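Local atomic coordinates of mosquitocidal toxin (Bacillus sphaericus, PDB entry 2CB4), a protein that probably kills mosquito larvae by transferring ADP-ribose to target proteins, the crystallised fragment being its catalytic ADP-ribosyltransferase domain. Residues H76-W81 with V124-A129. The protein carries 1 engineered substitution. Numbering follows the deposited sequence.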
loop_
_atom_site.group_PDB
_atom_site.type_symbol
_atom_site.label_atom_id
_atom_site.label_comp_id
_atom_site.label_asym_id
_atom_site.label_seq_id
_atom_site.Cartn_x
_atom_site.Cartn_y
_atom_site.Cartn_z
ATOM N N HIS A 76 39.681 29.412 -13.860
ATOM C CA HIS A 76 38.979 28.208 -13.409
ATOM C C HIS A 76 37.661 28.475 -12.675
ATOM O O HIS A 76 37.036 27.556 -12.156
ATOM C CB HIS A 76 39.914 27.304 -12.573
ATOM C CG HIS A 76 41.045 26.759 -13.375
ATOM N ND1 HIS A 76 42.251 27.422 -13.494
ATOM C CD2 HIS A 76 41.118 25.677 -14.188
ATOM C CE1 HIS A 76 43.030 26.749 -14.322
ATOM N NE2 HIS A 76 42.364 25.692 -14.762
ATOM N N ARG A 77 37.260 29.740 -12.662
ATOM C CA ARG A 77 36.042 30.189 -12.021
ATOM C C ARG A 77 34.823 29.796 -12.863
ATOM O O ARG A 77 34.678 30.207 -14.045
ATOM C CB ARG A 77 36.084 31.701 -11.835
ATOM C CG ARG A 77 34.922 32.250 -11.027
ATOM C CD ARG A 77 35.212 33.665 -10.614
ATOM N NE ARG A 77 34.113 34.261 -9.859
ATOM C CZ ARG A 77 33.235 35.119 -10.362
ATOM N NH1 ARG A 77 33.324 35.502 -11.630
ATOM N NH2 ARG A 77 32.271 35.613 -9.592
ATOM N N LEU A 78 33.964 28.983 -12.254
ATOM C CA LEU A 78 32.751 28.490 -12.921
ATOM C C LEU A 78 31.491 29.095 -12.287
ATOM O O LEU A 78 31.485 29.509 -11.117
ATOM C CB LEU A 78 32.684 26.966 -12.862
ATOM C CG LEU A 78 33.884 26.212 -13.432
ATOM C CD1 LEU A 78 33.771 24.731 -13.062
ATOM C CD2 LEU A 78 33.882 26.398 -14.956
ATOM N N LEU A 79 30.435 29.150 -13.080
ATOM C CA LEU A 79 29.167 29.708 -12.639
ATOM C C LEU A 79 28.029 28.770 -12.972
ATOM O O LEU A 79 28.061 28.049 -13.966
ATOM C CB LEU A 79 28.899 31.054 -13.349
ATOM C CG LEU A 79 29.957 32.161 -13.262
ATOM C CD1 LEU A 79 29.518 33.296 -14.191
ATOM C CD2 LEU A 79 30.104 32.651 -11.807
ATOM N N ARG A 80 26.996 28.818 -12.148
ATOM C CA ARG A 80 25.790 28.034 -12.391
ATOM C C ARG A 80 24.553 28.820 -11.981
ATOM O O ARG A 80 24.427 29.241 -10.839
ATOM C CB ARG A 80 25.799 26.668 -11.698
ATOM C CG ARG A 80 24.498 25.983 -11.923
ATOM C CD ARG A 80 24.515 24.514 -11.622
ATOM N NE ARG A 80 23.144 24.035 -11.595
ATOM C CZ ARG A 80 22.551 23.321 -12.545
ATOM N NH1 ARG A 80 23.209 22.926 -13.623
ATOM N NH2 ARG A 80 21.288 22.977 -12.391
ATOM N N TRP A 81 23.650 29.011 -12.933
ATOM C CA TRP A 81 22.383 29.698 -12.710
ATOM C C TRP A 81 21.428 28.633 -12.205
ATOM O O TRP A 81 21.272 27.584 -12.834
ATOM C CB TRP A 81 21.846 30.236 -14.035
ATOM C CG TRP A 81 22.671 31.385 -14.546
ATOM C CD1 TRP A 81 23.661 31.344 -15.526
ATOM C CD2 TRP A 81 22.559 32.759 -14.150
ATOM N NE1 TRP A 81 24.180 32.599 -15.716
ATOM C CE2 TRP A 81 23.538 33.491 -14.888
ATOM C CE3 TRP A 81 21.778 33.437 -13.200
ATOM C CZ2 TRP A 81 23.711 34.877 -14.736
ATOM C CZ3 TRP A 81 21.943 34.826 -13.066
ATOM C CH2 TRP A 81 22.892 35.527 -13.842
ATOM N N VAL A 124 25.881 17.529 -14.529
ATOM C CA VAL A 124 25.470 18.834 -14.030
ATOM C C VAL A 124 26.263 19.873 -14.805
ATOM O O VAL A 124 27.428 19.761 -14.950
ATOM C CB VAL A 124 25.705 18.971 -12.470
ATOM C CG1 VAL A 124 25.613 20.429 -12.015
ATOM C CG2 VAL A 124 24.734 18.120 -11.739
ATOM N N SER A 125 25.629 20.874 -15.347
ATOM C CA SER A 125 26.406 21.852 -16.091
ATOM C C SER A 125 26.836 23.059 -15.297
ATOM O O SER A 125 26.201 23.453 -14.340
ATOM C CB SER A 125 25.584 22.371 -17.292
ATOM O OG SER A 125 25.589 21.372 -18.287
ATOM N N THR A 126 27.863 23.715 -15.797
ATOM C CA THR A 126 28.338 25.005 -15.270
ATOM C C THR A 126 28.787 25.752 -16.546
ATOM O O THR A 126 28.918 25.187 -17.604
ATOM C CB THR A 126 29.464 24.869 -14.220
ATOM O OG1 THR A 126 30.584 24.272 -14.863
ATOM C CG2 THR A 126 29.002 23.906 -13.026
ATOM N N THR A 127 28.964 27.059 -16.449
ATOM C CA THR A 127 29.415 27.867 -17.554
ATOM C C THR A 127 30.599 28.675 -17.001
ATOM O O THR A 127 30.661 28.979 -15.821
ATOM C CB THR A 127 28.269 28.773 -18.148
ATOM O OG1 THR A 127 28.745 29.451 -19.319
ATOM C CG2 THR A 127 27.791 29.821 -17.143
ATOM N N ARG A 128 31.547 29.008 -17.861
ATOM C CA ARG A 128 32.720 29.759 -17.421
ATOM C C ARG A 128 32.457 31.214 -17.162
ATOM O O ARG A 128 31.718 31.849 -17.904
ATOM C CB ARG A 128 33.843 29.646 -18.459
ATOM C CG ARG A 128 34.190 28.206 -18.863
ATOM C CD ARG A 128 35.387 28.171 -19.789
ATOM N NE ARG A 128 36.591 28.618 -19.105
ATOM C CZ ARG A 128 37.618 29.232 -19.687
ATOM N NH1 ARG A 128 37.601 29.479 -20.984
ATOM N NH2 ARG A 128 38.669 29.603 -18.961
ATOM N N ALA A 129 33.105 31.754 -16.120
ATOM C CA ALA A 129 33.026 33.181 -15.842
ATOM C C ALA A 129 33.774 33.849 -17.048
ATOM O O ALA A 129 34.725 33.277 -17.609
ATOM C CB ALA A 129 33.713 33.497 -14.525
HETATM O O HOH W 1 36.329 28.842 -16.212
HETATM O O HOH W 2 22.806 20.727 -15.590
#
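Leu79 and Thr127 form the hydrogen-bonded pair of a short antiparallel contact in the buried middle of the catalytic domain, where strand 78-82 lies between strands 123-131 and 150-156. Each donates its backbone N to the other's O, both bonds at 2.8 Å, and Ala129 N extends the pairing to Arg77 O. The local strand directions differ by 123°, far from strictly antiparallel, and past Thr126 a side chain takes over from the backbone. Arg80 has CG anti to its backbone N (chi1 176°), and its extended chain carries NE toward the second strand. From there NH1 donates to Ser125 O at 3.1 Å. That carbonyl oxygen lies at the guanidinium edge, practically in its plane. A water accepts from both Arg80 NH1 and Ser125 N, while NH2 makes salt bridges to Asp82 and Asp256, so the group's rotation is well fixed.

The side-chain contacts fall on two sides. On one, Leu79 and Ala129 are the apolar pair: Leu79 CG comes 4.2 Å from Ala129 CB, and Leu79 CB approaches Thr127 CG2; that same methyl of Ala129 meets Arg77 NH1 at 3.5 Å. Arg77 is itself held by salt bridges to Glu137 and Glu155, and Leu79 CD2 sits over one face of its guanidinium, toward the rim. On the other, the Leu78 side chain crosses that of Thr126 obliquely, Leu78 CD1 reaching Thr126 OG1 at 3.7 Å; the hydroxyl is satisfied by Ile181 O. Ser125 OG hydrogen-bonds to Tyr114 and to the engineered Gln180, and Thr127 OG1 to Glu178 O.

An arginine on one central strand, gripping the Ser-Thr-Thr strand that in turn meets segment 178-180, is consistent with the R-S-E class of the ADP-ribosyltransferase fold, the engineered Gln180 standing at the second glutamate position of its Glu-X-Glu motif.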